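Local coordinates for protein DegQ (Legionella fallonii, PDB 3PV2) that probably degrades misfolded proteins as a serine protease of the HtrA family, with a trypsin-like domain and two PDZ domains, self-compartmentizing into large 12-meric assemblies, at residues 306-311 against 334-339; 282-287 against 315-320; 260-265 against 293-298; 330-335 against 347-352; 144-149 against 238-243. All blocks are in the same frame, centred on the assembly; numbering follows the deposited sequence.

Contact 1: residues 306-311 against 334-339; sequences ITQIND and KIIVER
Residues 306-309 pair antiparallel with strand 334-339, their axes 4.6 Å apart. Ile306 faces Val337 and Ile309 faces Ile335 as non-hydrogen-bonded pairs. Gln308 and Ile336 form the hydrogen-bonded pair between them. Thr307 and Gln308 both face Ile336, which makes a classic beta bulge. Thr307 N donates to Ile336 O at 2.9 Å, while Gln308 N reaches the same oxygen only weakly. Ile336 N donates in return to Gln308 O at 2.7 Å. Beyond the strand, Asn310 N donates to Lys334 O at 2.8 Å. The Asn310 side chain adds a rung: its OD1 accepts from Lys334 N at 2.9 Å, in an almost straight bond (172° at the hydrogen). Both strands belong to the antiparallel sheet of the first PDZ domain. On the buried face of Ile306, Ile309, Ile335 and Val337, Ile306 CG1 touches Val337 CG1 at 3.6 Å and also meets Ile335 CG2. Helix 318-325 packs on Ile309 here. On the other face, Gln308 and Ile336 lie side by side and point the same way, CB to CB 3.8 Å. Thr307 OG1 stands between its backbone N and carbonyl carbon (chi1 59°), against Ile336 CG2 at 3.6 Å, and shares a water with Glu338 OE2.

Contact 2: residues 282-287 against 315-320; sequences QGALVS and TQATQV
Residues 315-320, which lead into helix 318-325 of the first PDZ domain, meet strand 284-289 through Ala284, Ala317 and Val320. In PDZ domains such a helix and a neighbouring strand line the peptide groove; here strand 262-266 is probably that strand, and Ala317 also packs on its Val264. Ala284 CB points toward the helix segment and makes its apolar contacts. It lies 3.5 Å from Val320 CG2, a tight carbon pair, and 3.8 Å from Ala317 CA. Val320 has CG1 anti to its backbone N (chi1 165°), which puts CG2 anti to the carbonyl carbon, on Ala284. At the other end, Gln282 and Thr315 run side by side in the same direction. The amide end of Gln282 lies on the Thr315 side chain, with Gln282 NE2 3.7 Å from Thr315 CB. Between these two patches sits a water. It donates to Gly283 O at 2.7 Å and accepts a weak bond from Ala317 N. Within the turn before the helix, Gln319 OE1 accepts from Thr315 N at 2.7 Å, in the carbonyl plane, and from Gln316 N at 3.0 Å, from above that plane. Gln316 NE2 also bonds Asn168 of a neighbouring subunit. No direct hydrogen bond joins the two segments, so the contact rests on the Ala284 methyl, the Gln282 side chain laid along Thr315, and one bridging water.

Contact 3: residues 260-265 against 293-298; sequences MGIFVQ and SPAELA
Gly261 has a positive phi (90°) where it lies against Ser293, with Gly261 CA 3.8 Å from Ser293 CB. A beta carbon here would collide with Ser293 CB. Just before it, Met260 O accepts from Ala295 N at 3.0 Å, with the donor nearly along the C=O axis. Ala295 N belongs to the first turn of helix 294-298, so the loop supplies a carbonyl to one of the helix's opening N-H groups. Ser293 is the N-cap of that helix. Its OG accepts from Glu296 N at 3.1 Å and also bonds Asn290 O. In sequence and position, Met260-Gly261-Ile262 correspond to the carboxylate-binding loop of PDZ domains, which leads into the strand beside the peptide groove; a matching role here is an inference. The same carbonyl oxygen, Met260 O, is also close to the proline ring, 3.2 Å from Pro294 CD. The Met260 side chain bends at chi2 (73°) and crosses the ring. Its SD lies 4.1 Å from Pro294 CB. Met260 CG reaches Ala295 CB at 4.2 Å. Met260 also packs on Ala348 and Val350, and further along the strand Gln265 OE1 bonds Tyr447 N of a neighbouring subunit.

Contact 4: residues 330-335 against 347-352; sequences GSTVKI and SAVVTD
Strand 332-335 and strand 347-349 run antiparallel, with 149° between their directions, and Val333 faces Ala348 as a hydrogen-bonded pair. Val333 N donates to Ala348 O at 2.7 Å, and Ala348 N donates to Val333 O at 2.9 Å; both N-H groups point almost straight at their acceptors. Thr332 with Val349 and Lys334 with Ser347 are the flanking non-hydrogen-bonded pairs. The ladder goes on past the regular strands. Val350 N donates to Ser331 O at 3.0 Å, and Gly330 N donates to Val350 O at 2.9 Å. Ser331 O also receives a CA-H contact from Val349, and Ser331 OG is held by Arg328 O.

The side chains split between two faces. On the buried face, Val333 and Val350 cross at about a right angle, with Val333 CG1 3.8 Å from Val350 CG2. Ile335 CD1 reaches Ala348 CB at 4.1 Å. Met260 lies against Val333, and Ala348 touches Ala298 of helix 294-298. The other face is exposed. There Thr332 OG1 is anti to the carbonyl carbon (chi1 -76°), which leaves CG2 anti to the backbone N and against Ser347 OG at 3.3 Å. Thr332 OG1 itself lies 3.6 Å from Val349 CG2. Beyond the strand, Asp352 caps the next helix by accepting from Ser355 N.

The pairing joins the open ends of a beta hairpin, strands 332-339 and 342-349. It is the last hairpin of the first PDZ sheet, followed in the chain by helix 353-362.

Contact 5: residues 144-149 against 238-243; sequences DSDKLE and PINMVK
Asp144 OD1 is gripped by two N-H groups, Asn240 ND2 at 2.7 Å and Asp146 N at 2.8 Å. They reach it from opposite faces of the carboxylate plane. The bond from Asp146 N makes an Asx turn, which shapes the loop. The Asn240 amide and the Asp144 carboxylate are only 26° from coplanar. Asn240 ND2 also makes a weak bond to Asp146 OD2 at 3.2 Å; the Asp146 carboxylate stands almost perpendicular to the amide (89°). The other end of the amide, Asn240 OD1, takes a weak bond from Ser145 N at 3.3 Å. Asn240 CG lies beside its own backbone N (chi1 -77°), and that backbone N donates to Ser145 OG at 3.1 Å. Ser145 is tucked against the helix start, its CB 3.7 Å from Pro238 CB and 3.8 Å from Ile239 CG2. The loop holding Asp144 connects the two barrels of the trypsin-like domain. Helix 239-252 follows the last strand of the second barrel. Asn240 ties the helix start to the loop through its backbone N and both ends of its amide. Its amide N-H groups would probably offset part of the charge of the two facing carboxylates.

From the N terminus, contact 5 comes first. It closes a long loop around the second barrel of the protease domain, tying the interbarrel loop to helix 239-252. That helix leads into the first PDZ domain, which holds the other four. Contact 3 opens at 260 and closes at 298. Contact 2 opens inside that loop and closes beyond it, so the two cross. Contact 1 crosses contact 2 in the same way, but opens after contact 3 has closed. Contact 4 begins on the strand where contact 1 ends, sharing Lys334 and Ile335. Contacts 1 to 4 all reach one sheet. Contact 5 lies apart, although Gln319 of contact 2 approaches its Asp146.

Contact 1: residues 306-311 against 334-339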
# COMPACT_ATOMS: atom_id res chain seq x y z
N ILE B 306 -18.48 -52.71 -27.51
CA ILE B 306 -19.87 -52.80 -27.19
C ILE B 306 -20.68 -52.25 -28.33
O ILE B 306 -20.46 -51.12 -28.75
CB ILE B 306 -20.22 -52.01 -25.90
CG1 ILE B 306 -19.63 -52.69 -24.67
CG2 ILE B 306 -21.74 -51.88 -25.81
CD1 ILE B 306 -19.48 -51.73 -23.43
N THR B 307 -21.55 -53.05 -28.91
CA THR B 307 -22.40 -52.54 -30.02
C THR B 307 -23.89 -52.34 -29.66
O THR B 307 -24.66 -51.75 -30.43
CB THR B 307 -22.30 -53.44 -31.23
OG1 THR B 307 -22.71 -54.75 -30.86
CG2 THR B 307 -20.88 -53.49 -31.70
N GLN B 308 -24.28 -52.81 -28.48
CA GLN B 308 -25.64 -52.72 -28.02
C GLN B 308 -25.76 -52.95 -26.53
O GLN B 308 -25.20 -53.93 -25.97
CB GLN B 308 -26.52 -53.78 -28.67
CG GLN B 308 -27.97 -53.32 -28.84
CD GLN B 308 -28.88 -54.35 -29.60
OE1 GLN B 308 -29.85 -54.90 -29.03
NE2 GLN B 308 -28.56 -54.58 -30.87
N ILE B 309 -26.55 -52.09 -25.91
CA ILE B 309 -26.94 -52.23 -24.50
C ILE B 309 -28.50 -52.22 -24.44
O ILE B 309 -29.14 -51.23 -24.86
CB ILE B 309 -26.37 -51.08 -23.69
CG1 ILE B 309 -24.84 -51.20 -23.64
CG2 ILE B 309 -26.96 -51.04 -22.26
CD1 ILE B 309 -24.19 -50.11 -22.91
N ASN B 310 -29.08 -53.31 -23.95
CA ASN B 310 -30.54 -53.54 -23.99
C ASN B 310 -31.07 -53.34 -25.40
O ASN B 310 -30.71 -54.09 -26.28
CB ASN B 310 -31.26 -52.66 -22.95
CG ASN B 310 -30.96 -53.06 -21.51
OD1 ASN B 310 -30.62 -54.22 -21.25
ND2 ASN B 310 -31.03 -52.10 -20.58
N ASP B 311 -31.89 -52.34 -25.63
CA ASP B 311 -32.39 -52.08 -26.99
C ASP B 311 -31.69 -50.91 -27.67
O ASP B 311 -32.09 -50.50 -28.76
CB ASP B 311 -33.92 -51.81 -26.99
CG ASP B 311 -34.74 -53.00 -26.49
OD1 ASP B 311 -34.44 -54.15 -26.86
OD2 ASP B 311 -35.68 -52.77 -25.71
N LYS B 334 -28.63 -56.26 -20.94
CA LYS B 334 -28.16 -57.09 -22.03
C LYS B 334 -27.04 -56.31 -22.73
O LYS B 334 -27.22 -55.16 -23.06
CB LYS B 334 -29.30 -57.39 -22.98
CG LYS B 334 -28.88 -57.91 -24.33
CD LYS B 334 -30.07 -58.35 -25.14
CE LYS B 334 -29.78 -58.22 -26.60
NZ LYS B 334 -30.99 -58.42 -27.47
N ILE B 335 -25.88 -56.92 -22.92
CA ILE B 335 -24.77 -56.21 -23.60
C ILE B 335 -24.28 -57.03 -24.76
O ILE B 335 -23.93 -58.17 -24.59
CB ILE B 335 -23.58 -55.92 -22.65
CG1 ILE B 335 -24.00 -55.12 -21.41
CG2 ILE B 335 -22.57 -55.11 -23.40
CD1 ILE B 335 -23.02 -55.25 -20.17
N ILE B 336 -24.25 -56.47 -25.96
CA ILE B 336 -23.81 -57.22 -27.12
C ILE B 336 -22.46 -56.64 -27.49
O ILE B 336 -22.35 -55.46 -27.60
CB ILE B 336 -24.81 -57.13 -28.33
CG1 ILE B 336 -26.13 -57.86 -27.99
CG2 ILE B 336 -24.24 -57.78 -29.63
CD1 ILE B 336 -27.11 -57.84 -29.17
N VAL B 337 -21.44 -57.48 -27.62
CA VAL B 337 -20.08 -57.02 -27.97
C VAL B 337 -19.56 -57.77 -29.19
O VAL B 337 -20.06 -58.77 -29.60
CB VAL B 337 -19.04 -57.12 -26.79
CG1 VAL B 337 -19.49 -56.23 -25.52
CG2 VAL B 337 -18.84 -58.53 -26.40
N GLU B 338 -18.51 -57.22 -29.77
CA GLU B 338 -17.74 -57.90 -30.77
C GLU B 338 -16.43 -58.22 -30.10
O GLU B 338 -15.80 -57.34 -29.56
CB GLU B 338 -17.45 -57.01 -31.98
CG GLU B 338 -18.60 -56.78 -32.91
CD GLU B 338 -18.84 -57.93 -33.85
OE1 GLU B 338 -17.92 -58.58 -34.36
OE2 GLU B 338 -20.01 -58.19 -34.08
N ARG B 339 -16.00 -59.46 -30.15
CA ARG B 339 -14.73 -59.80 -29.65
C ARG B 339 -13.94 -60.54 -30.68
O ARG B 339 -14.24 -61.66 -30.93
CB ARG B 339 -14.88 -60.67 -28.38
CG ARG B 339 -13.54 -61.26 -27.85
CD ARG B 339 -13.76 -62.10 -26.51
NE ARG B 339 -14.52 -61.33 -25.52
CZ ARG B 339 -15.14 -61.82 -24.45
NH1 ARG B 339 -15.12 -63.12 -24.18
NH2 ARG B 339 -15.81 -61.00 -23.66
O HOH W 1 -22.36 -56.62 -32.81

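Contact 2: residues 282-287 against 315-320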
# COMPACT_ATOMS: atom_id res chain seq x y z
N GLN B 282 -18.49 -49.08 -35.82
CA GLN B 282 -18.84 -48.24 -34.67
C GLN B 282 -19.19 -49.06 -33.43
O GLN B 282 -19.71 -50.16 -33.51
CB GLN B 282 -20.04 -47.36 -35.03
CG GLN B 282 -19.87 -46.35 -36.21
CD GLN B 282 -21.15 -45.53 -36.44
OE1 GLN B 282 -22.16 -46.05 -36.95
NE2 GLN B 282 -21.11 -44.25 -36.05
N GLY B 283 -18.93 -48.45 -32.30
CA GLY B 283 -19.25 -48.98 -31.02
C GLY B 283 -18.37 -48.33 -29.99
O GLY B 283 -17.71 -47.35 -30.31
N ALA B 284 -18.43 -48.85 -28.76
CA ALA B 284 -17.65 -48.37 -27.62
C ALA B 284 -16.56 -49.39 -27.29
O ALA B 284 -16.87 -50.54 -27.07
CB ALA B 284 -18.56 -48.17 -26.38
N LEU B 285 -15.32 -48.96 -27.21
CA LEU B 285 -14.22 -49.88 -26.95
C LEU B 285 -14.07 -50.02 -25.47
O LEU B 285 -13.96 -49.05 -24.76
CB LEU B 285 -12.98 -49.30 -27.53
CG LEU B 285 -11.62 -49.90 -27.21
CD1 LEU B 285 -11.63 -51.37 -27.55
CD2 LEU B 285 -10.50 -49.21 -28.00
N VAL B 286 -14.08 -51.25 -24.98
CA VAL B 286 -13.91 -51.45 -23.55
C VAL B 286 -12.41 -51.43 -23.21
O VAL B 286 -11.59 -52.23 -23.72
CB VAL B 286 -14.48 -52.76 -23.13
CG1 VAL B 286 -14.14 -53.01 -21.64
CG2 VAL B 286 -15.96 -52.79 -23.29
N SER B 287 -12.00 -50.48 -22.37
CA SER B 287 -10.54 -50.41 -22.02
C SER B 287 -10.15 -51.05 -20.72
O SER B 287 -8.98 -51.23 -20.45
CB SER B 287 -10.10 -48.95 -21.94
OG SER B 287 -10.98 -48.15 -21.15
N THR B 315 -23.20 -46.63 -30.96
CA THR B 315 -22.30 -46.18 -31.98
C THR B 315 -21.23 -45.23 -31.44
O THR B 315 -20.31 -44.88 -32.15
CB THR B 315 -23.07 -45.44 -33.14
OG1 THR B 315 -23.72 -44.26 -32.63
CG2 THR B 315 -24.09 -46.35 -33.81
N GLN B 316 -21.35 -44.82 -30.18
CA GLN B 316 -20.41 -43.86 -29.59
C GLN B 316 -20.18 -44.19 -28.15
O GLN B 316 -21.13 -44.54 -27.46
CB GLN B 316 -21.03 -42.47 -29.61
CG GLN B 316 -21.41 -41.95 -30.98
CD GLN B 316 -20.47 -40.86 -31.42
OE1 GLN B 316 -20.90 -39.78 -31.83
NE2 GLN B 316 -19.18 -41.12 -31.30
N ALA B 317 -18.94 -44.06 -27.69
CA ALA B 317 -18.63 -44.39 -26.31
C ALA B 317 -19.49 -43.60 -25.29
O ALA B 317 -19.82 -44.11 -24.24
CB ALA B 317 -17.14 -44.15 -26.00
N THR B 318 -19.77 -42.34 -25.56
CA THR B 318 -20.59 -41.52 -24.64
C THR B 318 -21.95 -42.15 -24.33
O THR B 318 -22.42 -42.07 -23.21
CB THR B 318 -20.80 -40.12 -25.19
OG1 THR B 318 -21.07 -40.20 -26.59
CG2 THR B 318 -19.55 -39.28 -24.93
N GLN B 319 -22.52 -42.85 -25.26
CA GLN B 319 -23.83 -43.48 -25.04
C GLN B 319 -23.82 -44.58 -23.99
O GLN B 319 -24.86 -44.88 -23.44
CB GLN B 319 -24.45 -44.05 -26.33
CG GLN B 319 -24.49 -43.14 -27.45
CD GLN B 319 -24.85 -43.86 -28.74
OE1 GLN B 319 -24.18 -44.78 -29.18
NE2 GLN B 319 -25.95 -43.44 -29.36
N VAL B 320 -22.67 -45.17 -23.68
CA VAL B 320 -22.66 -46.28 -22.78
C VAL B 320 -22.94 -45.76 -21.39
O VAL B 320 -23.76 -46.31 -20.63
CB VAL B 320 -21.34 -47.00 -22.83
CG1 VAL B 320 -21.15 -47.95 -21.62
CG2 VAL B 320 -21.19 -47.71 -24.15
O HOH W 2 -16.91 -44.82 -30.01

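Contact 3: residues 260-265 against 293-298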
# COMPACT_ATOMS: atom_id res chain seq x y z
N MET B 260 -21.66 -50.71 -12.77
CA MET B 260 -21.39 -51.76 -13.74
C MET B 260 -19.90 -52.16 -13.80
O MET B 260 -19.60 -53.33 -13.93
CB MET B 260 -21.89 -51.32 -15.08
CG MET B 260 -21.59 -52.32 -16.18
SD MET B 260 -22.67 -53.73 -15.98
CE MET B 260 -24.27 -52.88 -16.18
N GLY B 261 -18.97 -51.24 -13.63
CA GLY B 261 -17.54 -51.62 -13.46
C GLY B 261 -16.69 -51.74 -14.76
O GLY B 261 -15.71 -52.49 -14.80
N ILE B 262 -17.03 -50.96 -15.78
CA ILE B 262 -16.21 -50.91 -17.01
C ILE B 262 -15.96 -49.51 -17.57
O ILE B 262 -16.90 -48.71 -17.67
CB ILE B 262 -16.93 -51.57 -18.13
CG1 ILE B 262 -18.18 -50.75 -18.47
CG2 ILE B 262 -17.31 -52.97 -17.73
CD1 ILE B 262 -18.66 -50.94 -19.85
N PHE B 263 -14.74 -49.27 -18.03
CA PHE B 263 -14.44 -48.05 -18.67
C PHE B 263 -14.51 -48.27 -20.16
O PHE B 263 -14.06 -49.31 -20.67
CB PHE B 263 -13.01 -47.66 -18.30
CG PHE B 263 -12.86 -47.03 -16.93
CD1 PHE B 263 -13.27 -47.70 -15.77
CD2 PHE B 263 -12.16 -45.80 -16.81
CE1 PHE B 263 -13.05 -47.14 -14.48
CE2 PHE B 263 -11.94 -45.22 -15.53
CZ PHE B 263 -12.38 -45.88 -14.38
N VAL B 264 -15.00 -47.27 -20.90
CA VAL B 264 -15.01 -47.33 -22.31
C VAL B 264 -14.21 -46.13 -22.88
O VAL B 264 -13.91 -45.19 -22.17
CB VAL B 264 -16.38 -47.40 -22.87
CG1 VAL B 264 -17.03 -48.75 -22.54
CG2 VAL B 264 -17.20 -46.18 -22.43
N GLN B 265 -13.80 -46.22 -24.12
CA GLN B 265 -13.21 -45.12 -24.81
C GLN B 265 -13.79 -45.12 -26.23
O GLN B 265 -14.33 -46.13 -26.67
CB GLN B 265 -11.72 -45.25 -24.88
CG GLN B 265 -11.14 -46.20 -25.87
CD GLN B 265 -9.62 -46.37 -25.67
OE1 GLN B 265 -9.27 -47.20 -24.88
NE2 GLN B 265 -8.74 -45.58 -26.34
N SER B 293 -16.48 -56.96 -10.53
CA SER B 293 -17.54 -56.05 -10.90
C SER B 293 -18.63 -56.80 -11.57
O SER B 293 -18.45 -57.94 -11.92
CB SER B 293 -17.02 -55.03 -11.89
OG SER B 293 -16.47 -55.64 -13.07
N PRO B 294 -19.80 -56.19 -11.71
CA PRO B 294 -20.86 -56.84 -12.47
C PRO B 294 -20.43 -57.18 -13.95
O PRO B 294 -20.76 -58.25 -14.47
CB PRO B 294 -21.94 -55.78 -12.50
CG PRO B 294 -21.64 -55.04 -11.18
CD PRO B 294 -20.24 -54.89 -11.20
N ALA B 295 -19.71 -56.26 -14.57
CA ALA B 295 -19.18 -56.47 -15.94
C ALA B 295 -18.22 -57.66 -16.03
O ALA B 295 -18.33 -58.45 -16.95
CB ALA B 295 -18.50 -55.20 -16.41
N GLU B 296 -17.28 -57.82 -15.09
CA GLU B 296 -16.47 -59.02 -15.07
C GLU B 296 -17.32 -60.31 -14.91
O GLU B 296 -17.10 -61.33 -15.61
CB GLU B 296 -15.48 -59.00 -13.94
CG GLU B 296 -14.56 -60.19 -14.02
CD GLU B 296 -13.50 -60.22 -12.92
OE1 GLU B 296 -12.36 -59.82 -13.19
OE2 GLU B 296 -13.80 -60.61 -11.77
N LEU B 297 -18.28 -60.27 -14.01
CA LEU B 297 -19.12 -61.43 -13.78
C LEU B 297 -19.82 -61.79 -15.07
O LEU B 297 -19.91 -62.95 -15.40
CB LEU B 297 -20.23 -61.15 -12.72
CG LEU B 297 -20.83 -62.28 -11.83
CD1 LEU B 297 -22.18 -61.85 -11.16
CD2 LEU B 297 -20.99 -63.64 -12.49
N ALA B 298 -20.32 -60.78 -15.78
CA ALA B 298 -21.02 -61.01 -17.04
C ALA B 298 -20.15 -61.56 -18.15
O ALA B 298 -20.70 -62.02 -19.16
CB ALA B 298 -21.67 -59.76 -17.48

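Contact 4: residues 330-335 against 347-352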
# COMPACT_ATOMS: atom_id res chain seq x y z
N GLY B 330 -30.24 -53.49 -9.32
CA GLY B 330 -31.09 -54.64 -9.53
C GLY B 330 -31.38 -54.98 -10.97
O GLY B 330 -31.65 -56.15 -11.25
N SER B 331 -31.37 -54.02 -11.90
CA SER B 331 -31.73 -54.37 -13.29
C SER B 331 -30.73 -55.26 -14.01
O SER B 331 -29.51 -55.14 -13.85
CB SER B 331 -32.09 -53.20 -14.19
OG SER B 331 -31.52 -51.99 -13.81
N THR B 332 -31.30 -56.16 -14.80
CA THR B 332 -30.55 -57.00 -15.70
C THR B 332 -30.37 -56.17 -16.96
O THR B 332 -31.30 -55.49 -17.43
CB THR B 332 -31.24 -58.36 -15.89
OG1 THR B 332 -31.01 -59.16 -14.72
CG2 THR B 332 -30.73 -59.13 -17.11
N VAL B 333 -29.12 -56.12 -17.44
CA VAL B 333 -28.83 -55.46 -18.69
C VAL B 333 -28.15 -56.38 -19.70
O VAL B 333 -27.25 -57.18 -19.35
CB VAL B 333 -28.04 -54.13 -18.52
CG1 VAL B 333 -27.37 -54.03 -17.17
CG2 VAL B 333 -27.10 -53.93 -19.64
N LYS B 334 -28.63 -56.26 -20.94
CA LYS B 334 -28.16 -57.09 -22.03
C LYS B 334 -27.04 -56.31 -22.73
O LYS B 334 -27.22 -55.16 -23.06
CB LYS B 334 -29.30 -57.39 -22.98
CG LYS B 334 -28.88 -57.91 -24.33
CD LYS B 334 -30.07 -58.35 -25.14
CE LYS B 334 -29.78 -58.22 -26.60
NZ LYS B 334 -30.99 -58.42 -27.47
N ILE B 335 -25.88 -56.92 -22.92
CA ILE B 335 -24.77 -56.21 -23.60
C ILE B 335 -24.28 -57.03 -24.76
O ILE B 335 -23.93 -58.17 -24.59
CB ILE B 335 -23.58 -55.92 -22.65
CG1 ILE B 335 -24.00 -55.12 -21.41
CG2 ILE B 335 -22.57 -55.11 -23.40
CD1 ILE B 335 -23.02 -55.25 -20.17
N SER B 347 -24.96 -60.77 -20.24
CA SER B 347 -25.95 -60.28 -19.30
C SER B 347 -25.32 -59.94 -17.94
O SER B 347 -24.68 -60.77 -17.30
CB SER B 347 -27.06 -61.34 -19.09
OG SER B 347 -28.14 -60.72 -18.42
N ALA B 348 -25.51 -58.69 -17.54
CA ALA B 348 -24.95 -58.16 -16.33
C ALA B 348 -26.07 -57.59 -15.41
O ALA B 348 -27.10 -57.11 -15.87
CB ALA B 348 -23.92 -57.09 -16.66
N VAL B 349 -25.85 -57.67 -14.10
CA VAL B 349 -26.80 -57.11 -13.10
C VAL B 349 -26.20 -55.86 -12.43
O VAL B 349 -25.13 -55.94 -11.88
CB VAL B 349 -27.25 -58.20 -12.09
CG1 VAL B 349 -28.20 -57.62 -11.00
CG2 VAL B 349 -28.01 -59.34 -12.82
N VAL B 350 -26.84 -54.71 -12.54
CA VAL B 350 -26.33 -53.48 -11.95
C VAL B 350 -26.42 -53.59 -10.44
O VAL B 350 -27.45 -54.04 -9.93
CB VAL B 350 -27.20 -52.28 -12.33
CG1 VAL B 350 -26.69 -51.01 -11.64
CG2 VAL B 350 -27.27 -52.09 -13.86
N THR B 351 -25.37 -53.19 -9.73
CA THR B 351 -25.36 -53.27 -8.30
C THR B 351 -25.22 -51.91 -7.67
O THR B 351 -24.81 -50.92 -8.31
CB THR B 351 -24.21 -54.19 -7.73
OG1 THR B 351 -22.92 -53.76 -8.21
CG2 THR B 351 -24.46 -55.63 -8.12
N ASP B 352 -25.56 -51.88 -6.38
CA ASP B 352 -25.39 -50.71 -5.56
C ASP B 352 -23.91 -50.49 -5.28
O ASP B 352 -23.21 -51.44 -4.93
CB ASP B 352 -26.17 -50.84 -4.25
CG ASP B 352 -26.19 -49.54 -3.48
OD1 ASP B 352 -25.41 -49.40 -2.51
OD2 ASP B 352 -26.95 -48.63 -3.89

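Contact 5: residues 144-149 against 238-243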
# COMPACT_ATOMS: atom_id res chain seq x y z
N ASP B 144 -35.56 -36.26 -31.45
CA ASP B 144 -34.54 -37.23 -31.15
C ASP B 144 -33.20 -36.55 -31.29
O ASP B 144 -32.75 -36.26 -32.41
CB ASP B 144 -34.64 -38.38 -32.16
CG ASP B 144 -33.58 -39.48 -31.95
OD1 ASP B 144 -32.72 -39.38 -31.06
OD2 ASP B 144 -33.63 -40.47 -32.71
N SER B 145 -32.54 -36.32 -30.16
CA SER B 145 -31.25 -35.65 -30.15
C SER B 145 -30.12 -36.52 -30.71
O SER B 145 -29.01 -36.00 -31.01
CB SER B 145 -30.87 -35.21 -28.74
OG SER B 145 -30.93 -36.28 -27.82
N ASP B 146 -30.35 -37.83 -30.86
CA ASP B 146 -29.32 -38.66 -31.49
C ASP B 146 -29.14 -38.35 -32.98
O ASP B 146 -28.08 -38.67 -33.52
CB ASP B 146 -29.59 -40.15 -31.31
CG ASP B 146 -29.35 -40.64 -29.87
OD1 ASP B 146 -28.48 -40.08 -29.16
OD2 ASP B 146 -30.04 -41.61 -29.46
N LYS B 147 -30.16 -37.77 -33.62
CA LYS B 147 -30.15 -37.46 -35.08
C LYS B 147 -29.46 -36.10 -35.41
O LYS B 147 -29.16 -35.77 -36.59
CB LYS B 147 -31.61 -37.48 -35.59
CG LYS B 147 -32.08 -38.73 -36.40
CD LYS B 147 -31.99 -40.02 -35.63
CE LYS B 147 -32.99 -41.10 -36.15
NZ LYS B 147 -32.69 -41.45 -37.59
N LEU B 148 -29.15 -35.34 -34.37
CA LEU B 148 -28.48 -34.05 -34.52
C LEU B 148 -27.09 -34.13 -35.08
O LEU B 148 -26.27 -34.85 -34.52
CB LEU B 148 -28.31 -33.39 -33.18
CG LEU B 148 -29.51 -32.75 -32.50
CD1 LEU B 148 -28.89 -32.12 -31.25
CD2 LEU B 148 -30.16 -31.71 -33.41
N GLU B 149 -26.81 -33.30 -36.07
CA GLU B 149 -25.49 -33.15 -36.64
C GLU B 149 -24.97 -31.71 -36.50
O GLU B 149 -25.75 -30.76 -36.49
CB GLU B 149 -25.50 -33.54 -38.14
CG GLU B 149 -25.93 -35.01 -38.49
CD GLU B 149 -26.00 -35.29 -40.00
OE1 GLU B 149 -27.06 -35.01 -40.62
OE2 GLU B 149 -24.99 -35.76 -40.58
N PRO B 238 -28.87 -32.79 -24.08
CA PRO B 238 -29.66 -33.38 -25.16
C PRO B 238 -30.94 -34.05 -24.67
O PRO B 238 -30.97 -34.66 -23.62
CB PRO B 238 -28.73 -34.42 -25.81
CG PRO B 238 -27.61 -34.63 -24.84
CD PRO B 238 -27.62 -33.52 -23.83
N ILE B 239 -32.00 -33.89 -25.44
CA ILE B 239 -33.30 -34.20 -24.95
C ILE B 239 -33.46 -35.69 -24.62
O ILE B 239 -34.20 -36.04 -23.71
CB ILE B 239 -34.37 -33.77 -25.96
CG1 ILE B 239 -35.76 -33.84 -25.35
CG2 ILE B 239 -34.32 -34.67 -27.14
CD1 ILE B 239 -35.93 -32.95 -24.20
N ASN B 240 -32.77 -36.56 -25.36
CA ASN B 240 -32.96 -38.01 -25.15
C ASN B 240 -32.53 -38.41 -23.74
O ASN B 240 -33.22 -39.15 -23.06
CB ASN B 240 -32.18 -38.81 -26.18
CG ASN B 240 -32.84 -38.83 -27.53
OD1 ASN B 240 -33.86 -38.18 -27.79
ND2 ASN B 240 -32.26 -39.62 -28.40
N MET B 241 -31.41 -37.87 -23.30
CA MET B 241 -31.03 -38.01 -21.93
C MET B 241 -32.02 -37.33 -21.00
O MET B 241 -32.36 -37.89 -19.94
CB MET B 241 -29.69 -37.39 -21.72
CG MET B 241 -29.11 -37.69 -20.40
SD MET B 241 -27.54 -36.81 -20.28
CE MET B 241 -28.03 -35.53 -19.13
N VAL B 242 -32.50 -36.15 -21.38
CA VAL B 242 -33.49 -35.47 -20.56
C VAL B 242 -34.74 -36.34 -20.32
O VAL B 242 -35.14 -36.48 -19.20
CB VAL B 242 -33.90 -34.10 -21.13
CG1 VAL B 242 -35.05 -33.52 -20.32
CG2 VAL B 242 -32.70 -33.20 -21.11
N LYS B 243 -35.32 -36.91 -21.37
CA LYS B 243 -36.48 -37.82 -21.27
C LYS B 243 -36.29 -38.93 -20.23
O LYS B 243 -37.20 -39.25 -19.44
CB LYS B 243 -36.74 -38.53 -22.61
CG LYS B 243 -37.30 -37.69 -23.78
CD LYS B 243 -37.79 -38.53 -25.03
CE LYS B 243 -37.04 -39.88 -25.26
NZ LYS B 243 -37.47 -40.62 -26.51